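Long-range contacts in conserved membrane protein (Chlamydia abortus, PDB 6GZU), which acts as a secreted virulence effector of the CE clan that combines deubiquitination with acetylation and induces Golgi fragmentation: residues F38-T44 against Q85-L90; I51-L56 against S168-L173; L105-P109 against M120-A125; I206-L210 against F234-L239. One frame throughout, in Å; residues are numbered along the deposited sequence.

Interaction 1: residues F38-T44 against Q85-L90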
loop_
_atom_site.group_PDB
_atom_site.type_symbol
_atom_site.label_atom_id
_atom_site.label_comp_id
_atom_site.label_asym_id
_atom_site.label_seq_id
_atom_site.Cartn_x
_atom_site.Cartn_y
_atom_site.Cartn_z
ATOM N N PHE A 38 3.281 -6.213 -6.400
ATOM C CA PHE A 38 4.482 -5.758 -5.737
ATOM C C PHE A 38 4.161 -5.409 -4.271
ATOM O O PHE A 38 3.271 -4.586 -3.973
ATOM C CB PHE A 38 4.998 -4.514 -6.440
ATOM C CG PHE A 38 6.189 -3.894 -5.795
ATOM C CD1 PHE A 38 6.039 -2.907 -4.817
ATOM C CD2 PHE A 38 7.471 -4.229 -6.204
ATOM C CE1 PHE A 38 7.128 -2.312 -4.240
ATOM C CE2 PHE A 38 8.591 -3.616 -5.606
ATOM C CZ PHE A 38 8.418 -2.688 -4.623
ATOM N N VAL A 39 4.916 -6.004 -3.360
ATOM C CA VAL A 39 4.831 -5.686 -1.932
ATOM C C VAL A 39 6.015 -4.785 -1.582
ATOM O O VAL A 39 7.163 -5.134 -1.867
ATOM C CB VAL A 39 4.933 -6.974 -1.154
ATOM C CG1 VAL A 39 4.900 -6.687 0.395
ATOM C CG2 VAL A 39 3.796 -7.927 -1.601
ATOM N N PRO A 40 5.736 -3.595 -1.025
ATOM C CA PRO A 40 6.785 -2.630 -0.701
ATOM C C PRO A 40 7.537 -2.978 0.559
ATOM O O PRO A 40 7.393 -4.076 1.105
ATOM C CB PRO A 40 6.016 -1.306 -0.528
ATOM C CG PRO A 40 4.693 -1.753 0.067
ATOM C CD PRO A 40 4.393 -3.092 -0.678
ATOM N N SER A 41 8.344 -2.049 1.039
ATOM C CA SER A 41 9.281 -2.351 2.125
ATOM C C SER A 41 8.617 -3.010 3.319
ATOM O O SER A 41 7.593 -2.539 3.811
ATOM C CB SER A 41 9.893 -1.050 2.614
ATOM O OG SER A 41 10.608 -1.286 3.817
ATOM N N LEU A 42 9.203 -4.103 3.793
ATOM C CA LEU A 42 8.711 -4.781 5.000
ATOM C C LEU A 42 9.206 -4.079 6.260
ATOM O O LEU A 42 8.810 -4.444 7.380
ATOM C CB LEU A 42 9.165 -6.242 5.030
ATOM C CG LEU A 42 8.882 -7.083 3.785
ATOM C CD1 LEU A 42 9.285 -8.544 4.017
ATOM C CD2 LEU A 42 7.403 -7.006 3.367
ATOM N N TYR A 43 10.054 -3.068 6.090
ATOM C CA TYR A 43 10.714 -2.403 7.213
ATOM C C TYR A 43 10.148 -1.003 7.548
ATOM O O TYR A 43 10.030 -0.636 8.728
ATOM C CB TYR A 43 12.204 -2.301 6.909
ATOM C CG TYR A 43 13.039 -1.772 8.026
ATOM C CD1 TYR A 43 13.208 -2.504 9.187
ATOM C CD2 TYR A 43 13.701 -0.561 7.905
ATOM C CE1 TYR A 43 14.004 -2.030 10.224
ATOM C CE2 TYR A 43 14.491 -0.073 8.936
ATOM C CZ TYR A 43 14.634 -0.814 10.091
ATOM O OH TYR A 43 15.422 -0.332 11.113
ATOM N N THR A 44 9.807 -0.214 6.523
ATOM C CA THR A 44 9.346 1.168 6.713
ATOM C C THR A 44 7.983 1.361 6.056
ATOM O O THR A 44 7.873 1.310 4.820
ATOM C CB THR A 44 10.359 2.174 6.090
ATOM O OG1 THR A 44 11.673 1.931 6.629
ATOM C CG2 THR A 44 9.941 3.628 6.353
ATOM N N GLN A 85 16.540 -6.244 4.282
ATOM C CA GLN A 85 15.845 -5.569 5.356
ATOM C C GLN A 85 14.511 -5.064 4.843
ATOM O O GLN A 85 13.465 -5.349 5.421
ATOM C CB GLN A 85 16.670 -4.410 5.852
ATOM C CG GLN A 85 16.017 -3.630 6.967
ATOM C CD GLN A 85 16.970 -2.605 7.508
ATOM O OE1 GLN A 85 17.327 -1.647 6.804
ATOM N NE2 GLN A 85 17.429 -2.810 8.747
ATOM N N ASP A 86 14.533 -4.323 3.737
ATOM C CA ASP A 86 13.285 -3.865 3.123
ATOM C C ASP A 86 12.665 -4.876 2.161
ATOM O O ASP A 86 11.445 -5.005 2.097
ATOM C CB ASP A 86 13.515 -2.584 2.331
ATOM C CG ASP A 86 14.000 -1.451 3.187
ATOM O OD1 ASP A 86 13.152 -0.831 3.864
ATOM O OD2 ASP A 86 15.209 -1.135 3.121
ATOM N N TYR A 87 13.502 -5.546 1.371
ATOM C CA TYR A 87 13.002 -6.373 0.261
ATOM C C TYR A 87 13.551 -7.786 0.219
ATOM O O TYR A 87 13.994 -8.223 -0.833
ATOM C CB TYR A 87 13.259 -5.691 -1.109
ATOM C CG TYR A 87 12.813 -4.248 -1.152
ATOM C CD1 TYR A 87 11.468 -3.920 -1.177
ATOM C CD2 TYR A 87 13.751 -3.197 -1.175
ATOM C CE1 TYR A 87 11.055 -2.589 -1.198
ATOM C CE2 TYR A 87 13.348 -1.854 -1.195
ATOM C CZ TYR A 87 12.000 -1.572 -1.209
ATOM O OH TYR A 87 11.604 -0.265 -1.201
ATOM N N PRO A 88 13.481 -8.532 1.323
ATOM C CA PRO A 88 14.005 -9.901 1.217
ATOM C C PRO A 88 13.164 -10.739 0.251
ATOM O O PRO A 88 13.676 -11.686 -0.347
ATOM C CB PRO A 88 13.856 -10.433 2.643
ATOM C CG PRO A 88 12.711 -9.587 3.252
ATOM C CD PRO A 88 12.892 -8.230 2.639
ATOM N N HIS A 89 11.886 -10.371 0.095
ATOM C CA HIS A 89 10.946 -11.096 -0.758
ATOM C C HIS A 89 11.185 -10.813 -2.253
ATOM O O HIS A 89 10.567 -11.457 -3.107
ATOM C CB HIS A 89 9.512 -10.737 -0.372
ATOM C CG HIS A 89 9.241 -9.267 -0.423
ATOM N ND1 HIS A 89 9.903 -8.358 0.384
ATOM C CD2 HIS A 89 8.392 -8.551 -1.194
ATOM C CE1 HIS A 89 9.466 -7.141 0.109
ATOM N NE2 HIS A 89 8.535 -7.234 -0.831
ATOM N N LEU A 90 12.035 -9.832 -2.565
ATOM C CA LEU A 90 12.350 -9.505 -3.969
ATOM C C LEU A 90 13.720 -10.004 -4.392
ATOM O O LEU A 90 14.089 -9.871 -5.561
ATOM C CB LEU A 90 12.304 -7.992 -4.213
ATOM C CG LEU A 90 10.927 -7.366 -3.958
ATOM C CD1 LEU A 90 10.922 -5.862 -4.252
ATOM C CD2 LEU A 90 9.832 -8.122 -4.750
HETATM O O HOH W 1 8.945 0.124 -1.090
HETATM O O HOH W 2 13.427 1.495 4.976
#
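This is a loop-to-loop contact, part polar and part apolar, between the segment 38-44 that leaves the edge strand 37-38 and the loop 85-90 that runs toward strand 100-107. The two backbones come closest at S41 and D86, with CA atoms 4.4 Å apart. Hydrogen bonds pin both ends. H89 NE2 donates almost linearly to V39 O at 2.7 Å, while L42 N reaches D86 O at 3.0 Å and S41 OG reaches D86 OD1 at 2.6 Å. The same S41 OG accepts from Y43 N at 2.9 Å and T44 N at 3.0 Å, an ST turn extended to an ST motif, so one hydroxyl both shapes its own loop and grips the other. Water 1 joins S41 N to Y87 OH, and water 2 joins T44 OG1 to D86 OD1. Q85 CG lies over the face of the Y43 ring, 3.8 Å from its centroid. Beside helix 252-257, L42 CD1 meets P88 CG at 3.7 Å. Separately, F38 CE2 meets L90 CD1 at 3.5 Å; F38 also stacks on Y101 and meets the ring of the zinc ligand H80, placing the contact beside the zinc site completed by H60, C78 and C95.

Interaction 2: residues I51-L56 against S168-L173; sequences IERAVL and SIATRL
Two helical segments, 51-56 and 168-173, run in roughly the same direction, their axes 10.2 Å apart at closest approach and crossing at -28°. Both keep regular alpha-helical geometry. The nearest CA atoms are those of E52 and I169, 5.8 Å apart. I169 (chi1 m, chi2 t) lies against the E52 backbone, its CG1 3.8 Å from E52 CA, and its CD1 is 4.1 Å from both I51 CG1 and V55 CG2. One turn further on, L173 (m, t) sets CD1 4.2 Å from V55 CG1 and CD2 4.3 Å from L56 CD2. E52, with chi1 and chi2 both t, points across the interface. Its OE2 accepts from S168 OG at 2.7 Å and from NE of R172 (m, t, t, chi4 -81°) at 2.8 Å, the latter a salt bridge, while water 3 links E52 OE1 (2.7 Å) to R172 NH2 (3.1 Å). L56 CD1 packs 3.9 Å from R172 CD. This near-parallel pair, an apolar seam with a charged border, sets helices 51-58 and 159-174 side by side on the mixed sheet, against Y103 and L105 of strand 100-107 and V140 of strand 134-141, while V69 of strand 68-69 touches L56 and R172.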
loop_
_atom_site.group_PDB
_atom_site.type_symbol
_atom_site.label_atom_id
_atom_site.label_comp_id
_atom_site.label_asym_id
_atom_site.label_seq_id
_atom_site.Cartn_x
_atom_site.Cartn_y
_atom_site.Cartn_z
ATOM N N ILE A 51 4.935 8.729 0.607
ATOM C CA ILE A 51 4.376 7.748 -0.344
ATOM C C ILE A 51 4.776 8.053 -1.806
ATOM O O ILE A 51 5.095 7.131 -2.527
ATOM C CB ILE A 51 2.819 7.612 -0.164
ATOM C CG1 ILE A 51 2.212 6.601 -1.122
ATOM C CG2 ILE A 51 2.119 8.959 -0.344
ATOM C CD1 ILE A 51 2.714 5.159 -0.974
ATOM N N GLU A 52 4.815 9.317 -2.230
ATOM C CA GLU A 52 5.132 9.571 -3.632
ATOM C C GLU A 52 6.572 9.110 -3.931
ATOM O O GLU A 52 6.836 8.461 -4.968
ATOM C CB GLU A 52 4.947 11.041 -3.993
ATOM C CG GLU A 52 5.433 11.351 -5.411
ATOM C CD GLU A 52 5.241 12.791 -5.750
ATOM O OE1 GLU A 52 5.344 13.683 -4.862
ATOM O OE2 GLU A 52 4.982 13.075 -6.929
ATOM N N ARG A 53 7.511 9.484 -3.056
ATOM C CA ARG A 53 8.926 9.082 -3.250
ATOM C C ARG A 53 9.043 7.556 -3.267
ATOM O O ARG A 53 9.787 6.986 -4.093
ATOM C CB ARG A 53 9.826 9.721 -2.175
ATOM C CG ARG A 53 11.303 9.371 -2.219
ATOM C CD ARG A 53 11.995 9.937 -3.417
ATOM N NE ARG A 53 11.929 11.401 -3.455
ATOM C CZ ARG A 53 12.816 12.231 -2.894
ATOM N NH1 ARG A 53 13.870 11.755 -2.215
ATOM N NH2 ARG A 53 12.642 13.551 -3.014
ATOM N N ALA A 54 8.298 6.857 -2.408
ATOM C CA ALA A 54 8.353 5.401 -2.381
ATOM C C ALA A 54 7.871 4.778 -3.687
ATOM O O ALA A 54 8.515 3.861 -4.267
ATOM C CB ALA A 54 7.561 4.839 -1.180
ATOM N N VAL A 55 6.750 5.272 -4.192
ATOM C CA VAL A 55 6.224 4.797 -5.462
ATOM C C VAL A 55 7.199 5.060 -6.598
ATOM O O VAL A 55 7.468 4.156 -7.421
ATOM C CB VAL A 55 4.868 5.505 -5.748
ATOM C CG1 VAL A 55 4.421 5.231 -7.184
ATOM C CG2 VAL A 55 3.788 5.057 -4.747
ATOM N N LEU A 56 7.704 6.288 -6.698
ATOM C CA LEU A 56 8.650 6.598 -7.769
ATOM C C LEU A 56 9.897 5.743 -7.699
ATOM O O LEU A 56 10.350 5.218 -8.728
ATOM C CB LEU A 56 9.039 8.072 -7.757
ATOM C CG LEU A 56 7.884 9.030 -8.000
ATOM C CD1 LEU A 56 8.281 10.512 -7.750
ATOM C CD2 LEU A 56 7.421 8.867 -9.448
ATOM N N SER A 168 -0.267 13.981 -7.179
ATOM C CA SER A 168 1.057 14.131 -7.740
ATOM C C SER A 168 1.533 12.776 -8.297
ATOM O O SER A 168 2.093 12.709 -9.410
ATOM C CB SER A 168 1.991 14.683 -6.684
ATOM O OG SER A 168 3.212 15.059 -7.247
ATOM N N ILE A 169 1.307 11.681 -7.580
ATOM C CA ILE A 169 1.612 10.366 -8.124
ATOM C C ILE A 169 0.848 10.177 -9.426
ATOM O O ILE A 169 1.420 9.708 -10.427
ATOM C CB ILE A 169 1.198 9.271 -7.101
ATOM C CG1 ILE A 169 2.128 9.339 -5.887
ATOM C CG2 ILE A 169 1.207 7.868 -7.759
ATOM C CD1 ILE A 169 1.569 8.555 -4.662
ATOM N N ALA A 170 -0.458 10.470 -9.431
ATOM C CA ALA A 170 -1.259 10.199 -10.644
ATOM C C ALA A 170 -0.711 10.971 -11.823
ATOM O O ALA A 170 -0.673 10.446 -12.969
ATOM C CB ALA A 170 -2.698 10.599 -10.412
ATOM N N THR A 171 -0.331 12.241 -11.599
ATOM C CA THR A 171 0.164 13.101 -12.671
ATOM C C THR A 171 1.516 12.602 -13.168
ATOM O O THR A 171 1.744 12.493 -14.389
ATOM C CB THR A 171 0.261 14.521 -12.170
ATOM O OG1 THR A 171 -1.077 14.964 -11.887
ATOM C CG2 THR A 171 0.887 15.462 -13.269
ATOM N N ARG A 172 2.445 12.305 -12.252
ATOM C CA ARG A 172 3.759 11.833 -12.675
ATOM C C ARG A 172 3.735 10.497 -13.400
ATOM O O ARG A 172 4.482 10.310 -14.386
ATOM C CB ARG A 172 4.736 11.769 -11.502
ATOM C CG ARG A 172 4.977 13.173 -10.863
ATOM C CD ARG A 172 6.189 13.048 -9.931
ATOM N NE ARG A 172 6.341 14.211 -9.072
ATOM C CZ ARG A 172 6.905 15.319 -9.490
ATOM N NH1 ARG A 172 7.379 15.356 -10.729
ATOM N NH2 ARG A 172 7.060 16.366 -8.687
ATOM N N LEU A 173 2.916 9.557 -12.933
ATOM C CA LEU A 173 2.837 8.255 -13.584
ATOM C C LEU A 173 2.131 8.357 -14.928
ATOM O O LEU A 173 2.474 7.615 -15.845
ATOM C CB LEU A 173 2.161 7.205 -12.713
ATOM C CG LEU A 173 2.891 6.964 -11.381
ATOM C CD1 LEU A 173 2.300 5.758 -10.718
ATOM C CD2 LEU A 173 4.425 6.732 -11.647
HETATM O O HOH W 3 6.210 16.156 -5.691
#

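Interaction 3: residues L105-P109 against M120-A125; sequences LWHHP and MMLSTA
Met-aromatic and CH-pi packing joins the end of strand 100-107 to the last turn of helix 114-124, near C204, H134 and D151, whose geometry is consistent with the catalytic triad of a CE-clan cysteine enzyme. Strand 105-107 is extended and helix 120-124 crosses it at 105°, axes 9.5 Å apart; the CA atoms of W106 and M121 are 7.2 Å apart. W106 (chi1 t, chi2 93°) points at the helix. M121 CA sits 3.7 Å from the centroid of the W106 six-membered ring, 10° off the normal, a CH-pi contact. A helix thus packs on a strand of the mixed sheet, toward which alternate residues W106 and H108 turn. W106 CH2 meets M120 CB at 3.8 Å and W106 CD1 meets A125 CB at 3.7 Å. M121 (t, t, p) places SD obliquely, 4.8 Å from the centroid of the W106 five-membered ring. M120 (m, t, p) lays CE over the face of the H108 (chi1 t) imidazole, 3.5 Å from its centroid, another CH-pi contact. W106 NE1 hydrogen-bonds to S133 OG, and H108 ND1 to S110 N.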
loop_
_atom_site.group_PDB
_atom_site.type_symbol
_atom_site.label_atom_id
_atom_site.label_comp_id
_atom_site.label_asym_id
_atom_site.label_seq_id
_atom_site.Cartn_x
_atom_site.Cartn_y
_atom_site.Cartn_z
ATOM N N LEU A 105 -0.119 2.735 4.448
ATOM C CA LEU A 105 0.197 4.127 4.703
ATOM C C LEU A 105 -0.271 4.452 6.123
ATOM O O LEU A 105 -1.462 4.302 6.419
ATOM C CB LEU A 105 -0.444 5.036 3.627
ATOM C CG LEU A 105 0.035 6.491 3.545
ATOM C CD1 LEU A 105 -0.255 7.170 2.241
ATOM C CD2 LEU A 105 -0.781 7.264 4.604
ATOM N N TRP A 106 0.663 4.922 6.947
ATOM C CA TRP A 106 0.479 5.207 8.373
ATOM C C TRP A 106 0.235 6.697 8.550
ATOM O O TRP A 106 0.882 7.514 7.909
ATOM C CB TRP A 106 1.760 4.841 9.108
ATOM C CG TRP A 106 1.648 4.909 10.579
ATOM C CD1 TRP A 106 1.330 3.876 11.417
ATOM C CD2 TRP A 106 1.894 6.055 11.428
ATOM N NE1 TRP A 106 1.337 4.307 12.733
ATOM C CE2 TRP A 106 1.682 5.633 12.767
ATOM C CE3 TRP A 106 2.262 7.391 11.191
ATOM C CZ2 TRP A 106 1.828 6.495 13.850
ATOM C CZ3 TRP A 106 2.391 8.261 12.286
ATOM C CH2 TRP A 106 2.186 7.804 13.586
ATOM N N HIS A 107 -0.725 7.063 9.415
ATOM C CA HIS A 107 -1.038 8.470 9.672
ATOM C C HIS A 107 -1.385 8.748 11.109
ATOM O O HIS A 107 -2.015 7.927 11.758
ATOM C CB HIS A 107 -2.216 8.928 8.805
ATOM C CG HIS A 107 -2.431 10.404 8.843
ATOM N ND1 HIS A 107 -1.527 11.290 8.292
ATOM C CD2 HIS A 107 -3.443 11.157 9.358
ATOM C CE1 HIS A 107 -1.968 12.531 8.472
ATOM N NE2 HIS A 107 -3.129 12.477 9.108
ATOM N N HIS A 108 -1.029 9.941 11.558
ATOM C CA HIS A 108 -1.501 10.462 12.836
ATOM C C HIS A 108 -1.776 11.933 12.603
ATOM O O HIS A 108 -0.945 12.642 12.031
ATOM C CB HIS A 108 -0.450 10.313 13.923
ATOM C CG HIS A 108 -0.998 10.568 15.290
ATOM N ND1 HIS A 108 -1.260 11.835 15.763
ATOM C CD2 HIS A 108 -1.358 9.713 16.277
ATOM C CE1 HIS A 108 -1.745 11.752 16.990
ATOM N NE2 HIS A 108 -1.810 10.474 17.330
ATOM N N PRO A 109 -2.940 12.423 13.069
ATOM C CA PRO A 109 -3.318 13.814 12.801
ATOM C C PRO A 109 -2.470 14.873 13.512
ATOM O O PRO A 109 -2.559 16.061 13.117
ATOM C CB PRO A 109 -4.779 13.904 13.298
ATOM C CG PRO A 109 -5.244 12.444 13.425
ATOM C CD PRO A 109 -4.010 11.654 13.747
ATOM N N MET A 120 6.979 10.137 15.058
ATOM C CA MET A 120 5.806 9.463 15.592
ATOM C C MET A 120 5.696 8.061 15.024
ATOM O O MET A 120 5.486 7.103 15.757
ATOM C CB MET A 120 4.542 10.242 15.295
ATOM C CG MET A 120 4.511 11.587 15.934
ATOM S SD MET A 120 2.829 12.236 15.878
ATOM C CE MET A 120 2.044 10.889 16.764
ATOM N N MET A 121 5.860 7.904 13.726
ATOM C CA MET A 121 5.698 6.593 13.137
ATOM C C MET A 121 6.718 5.593 13.673
ATOM O O MET A 121 6.383 4.440 14.017
ATOM C CB MET A 121 5.824 6.676 11.618
ATOM C CG MET A 121 5.573 5.340 11.019
ATOM S SD MET A 121 5.629 5.435 9.279
ATOM C CE MET A 121 7.341 5.911 8.970
ATOM N N LEU A 122 7.970 6.030 13.723
ATOM C CA LEU A 122 9.043 5.157 14.171
ATOM C C LEU A 122 8.770 4.655 15.588
ATOM O O LEU A 122 9.109 3.524 15.928
ATOM C CB LEU A 122 10.405 5.859 14.084
ATOM C CG LEU A 122 10.892 6.300 12.692
ATOM C CD1 LEU A 122 12.329 6.788 12.731
ATOM C CD2 LEU A 122 10.724 5.215 11.633
ATOM N N SER A 123 8.119 5.466 16.416
ATOM C CA SER A 123 7.818 4.987 17.757
ATOM C C SER A 123 6.670 3.951 17.825
ATOM O O SER A 123 6.691 3.080 18.700
ATOM C CB SER A 123 7.553 6.158 18.702
ATOM O OG SER A 123 6.222 6.612 18.569
ATOM N N THR A 124 5.687 4.023 16.919
ATOM C CA THR A 124 4.446 3.249 17.088
ATOM C C THR A 124 4.062 2.225 16.002
ATOM O O THR A 124 3.479 1.190 16.317
ATOM C CB THR A 124 3.221 4.179 17.320
ATOM O OG1 THR A 124 3.578 5.226 18.242
ATOM C CG2 THR A 124 2.035 3.378 17.910
ATOM N N ALA A 125 4.334 2.512 14.730
ATOM C CA ALA A 125 3.841 1.641 13.655
ATOM C C ALA A 125 4.055 0.127 13.899
ATOM O O ALA A 125 3.310 -0.738 13.375
ATOM C CB ALA A 125 4.431 2.073 12.284
#

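Interaction 4: residues I206-L210 against F234-L239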
loop_
_atom_site.group_PDB
_atom_site.type_symbol
_atom_site.label_atom_id
_atom_site.label_comp_id
_atom_site.label_asym_id
_atom_site.label_seq_id
_atom_site.Cartn_x
_atom_site.Cartn_y
_atom_site.Cartn_z
ATOM N N ILE A 206 -6.832 -4.532 9.380
ATOM C CA ILE A 206 -7.558 -5.715 8.914
ATOM C C ILE A 206 -8.445 -5.298 7.746
ATOM O O ILE A 206 -8.461 -5.969 6.698
ATOM C CB ILE A 206 -8.412 -6.281 10.026
ATOM C CG1 ILE A 206 -7.517 -6.621 11.225
ATOM C CG2 ILE A 206 -9.167 -7.510 9.532
ATOM C CD1 ILE A 206 -8.284 -7.002 12.490
ATOM N N TRP A 207 -9.122 -4.165 7.873
ATOM C CA TRP A 207 -9.979 -3.718 6.786
ATOM C C TRP A 207 -9.214 -3.517 5.471
ATOM O O TRP A 207 -9.692 -3.914 4.388
ATOM C CB TRP A 207 -10.645 -2.382 7.153
ATOM C CG TRP A 207 -11.880 -2.560 7.956
ATOM C CD1 TRP A 207 -12.092 -2.190 9.272
ATOM C CD2 TRP A 207 -13.103 -3.094 7.482
ATOM N NE1 TRP A 207 -13.358 -2.514 9.635
ATOM C CE2 TRP A 207 -14.020 -3.036 8.554
ATOM C CE3 TRP A 207 -13.517 -3.628 6.251
ATOM C CZ2 TRP A 207 -15.328 -3.517 8.449
ATOM C CZ3 TRP A 207 -14.817 -4.098 6.146
ATOM C CH2 TRP A 207 -15.718 -4.021 7.233
ATOM N N LEU A 208 -8.064 -2.845 5.521
ATOM C CA LEU A 208 -7.363 -2.543 4.269
ATOM C C LEU A 208 -6.806 -3.848 3.688
ATOM O O LEU A 208 -6.723 -3.977 2.447
ATOM C CB LEU A 208 -6.264 -1.503 4.484
ATOM C CG LEU A 208 -5.023 -1.913 5.301
ATOM C CD1 LEU A 208 -3.967 -2.621 4.390
ATOM C CD2 LEU A 208 -4.415 -0.698 6.001
ATOM N N SER A 209 -6.473 -4.836 4.532
ATOM C CA SER A 209 -5.987 -6.117 4.027
ATOM C C SER A 209 -7.105 -6.889 3.325
ATOM O O SER A 209 -6.891 -7.486 2.245
ATOM C CB SER A 209 -5.394 -6.944 5.174
ATOM O OG SER A 209 -4.265 -6.282 5.722
ATOM N N LEU A 210 -8.298 -6.890 3.930
ATOM C CA LEU A 210 -9.476 -7.487 3.288
ATOM C C LEU A 210 -9.766 -6.769 1.964
ATOM O O LEU A 210 -10.059 -7.410 0.942
ATOM C CB LEU A 210 -10.701 -7.387 4.223
ATOM C CG LEU A 210 -12.088 -7.926 3.856
ATOM C CD1 LEU A 210 -12.939 -8.034 5.146
ATOM C CD2 LEU A 210 -12.820 -7.018 2.855
ATOM N N PHE A 234 -18.498 -9.821 9.358
ATOM C CA PHE A 234 -17.814 -9.810 8.053
ATOM C C PHE A 234 -16.300 -9.906 8.229
ATOM O O PHE A 234 -15.629 -10.713 7.571
ATOM C CB PHE A 234 -18.199 -8.530 7.306
ATOM C CG PHE A 234 -17.656 -8.431 5.904
ATOM C CD1 PHE A 234 -18.196 -9.193 4.885
ATOM C CD2 PHE A 234 -16.670 -7.514 5.597
ATOM C CE1 PHE A 234 -17.712 -9.069 3.578
ATOM C CE2 PHE A 234 -16.189 -7.377 4.286
ATOM C CZ PHE A 234 -16.703 -8.159 3.282
ATOM N N LEU A 235 -15.755 -9.073 9.111
ATOM C CA LEU A 235 -14.317 -9.067 9.391
ATOM C C LEU A 235 -13.905 -10.377 10.019
ATOM O O LEU A 235 -12.845 -10.906 9.733
ATOM C CB LEU A 235 -13.990 -7.934 10.369
ATOM C CG LEU A 235 -12.808 -6.999 10.208
ATOM C CD1 LEU A 235 -12.768 -6.413 8.770
ATOM C CD2 LEU A 235 -12.964 -5.884 11.236
ATOM N N GLN A 236 -14.729 -10.885 10.932
ATOM C CA GLN A 236 -14.402 -12.139 11.593
ATOM C C GLN A 236 -14.313 -13.278 10.595
ATOM O O GLN A 236 -13.442 -14.142 10.703
ATOM C CB GLN A 236 -15.464 -12.491 12.625
ATOM C CG GLN A 236 -15.124 -13.698 13.419
ATOM C CD GLN A 236 -14.251 -13.344 14.606
ATOM O OE1 GLN A 236 -13.091 -12.955 14.448
ATOM N NE2 GLN A 236 -14.826 -13.455 15.817
ATOM N N GLU A 237 -15.237 -13.294 9.633
ATOM C CA GLU A 237 -15.235 -14.315 8.581
ATOM C C GLU A 237 -13.923 -14.268 7.792
ATOM O O GLU A 237 -13.360 -15.304 7.448
ATOM C CB GLU A 237 -16.392 -14.068 7.612
ATOM C CG GLU A 237 -16.587 -15.170 6.574
ATOM C CD GLU A 237 -17.992 -15.151 5.978
ATOM N N PHE A 238 -13.448 -13.061 7.503
ATOM C CA PHE A 238 -12.171 -12.897 6.820
ATOM C C PHE A 238 -11.022 -13.406 7.662
ATOM O O PHE A 238 -10.186 -14.183 7.171
ATOM C CB PHE A 238 -11.975 -11.414 6.446
ATOM C CG PHE A 238 -10.575 -11.073 6.052
ATOM C CD1 PHE A 238 -10.082 -11.454 4.801
ATOM C CD2 PHE A 238 -9.757 -10.349 6.913
ATOM C CE1 PHE A 238 -8.792 -11.118 4.402
ATOM C CE2 PHE A 238 -8.437 -10.019 6.537
ATOM C CZ PHE A 238 -7.962 -10.410 5.262
ATOM N N LEU A 239 -11.005 -13.045 8.959
ATOM C CA LEU A 239 -9.951 -13.536 9.834
ATOM C C LEU A 239 -9.926 -15.052 9.903
ATOM O O LEU A 239 -8.846 -15.663 9.983
ATOM C CB LEU A 239 -10.088 -12.933 11.238
ATOM C CG LEU A 239 -9.778 -11.430 11.289
ATOM C CD1 LEU A 239 -10.097 -10.909 12.684
ATOM C CD2 LEU A 239 -8.318 -11.150 10.916
#
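I206 opens the contact between helices 204-217 and 228-241, whose segments cross at 68° with axes 10.7 Å apart. It points toward the second helix, and its CG2 meets L235 CG at 3.7 Å, F238 CD2 at 3.9 Å and L239 CD2 at 4.0 Å. W207 starts off away from the partner, but its indole swings back: L235 CD1 sits over the six-membered ring, 3.6 Å from its centroid in a CH-pi contact, and W207 CZ3 approaches the edge of the F234 ring, 3.9 Å from F234 CD2. The backbone carbonyl carbon S209 C is 4.1 Å from F238 CZ, while the S209 hydroxyl hydrogen-bonds back to G205 O. L210 closes the segment by wedging between the two phenylalanines. Its CD1 is 3.4 Å from F234 CE2, 4.0 Å from L235 CD1 and 3.7 Å from F238 CB, and its CB stands almost on the normal of the F238 ring, 3.9 Å from the centroid. Helix 228-241 packs in this way across helix 204-217, which begins at C204 of the probable catalytic triad. With neither charges nor hydrogen bonds between the segments, the crossing depends on the fit of aliphatic and aromatic surfaces.

The mixed sheet ties the four contacts together. Interactions 1 and 2 alternate along the chain, and interaction 3 falls between the two segments of interaction 2; interaction 4 follows all of them. Only interactions 2 and 3 touch, I51 CB lying 3.9 Å from L105 CD1, although their centres are 20 Å apart. Strand 100-107 is the common element: F38 pairs with I100 at one end, the helix pair of interaction 2 rests on Y103 and L105, and W106 supplies interaction 3. Interaction 4 lies about 28 Å, centre to centre, from interaction 2, across the chain's centre. All belong to the C-terminal portion of a longer protein, which includes its Ulp1-type catalytic region.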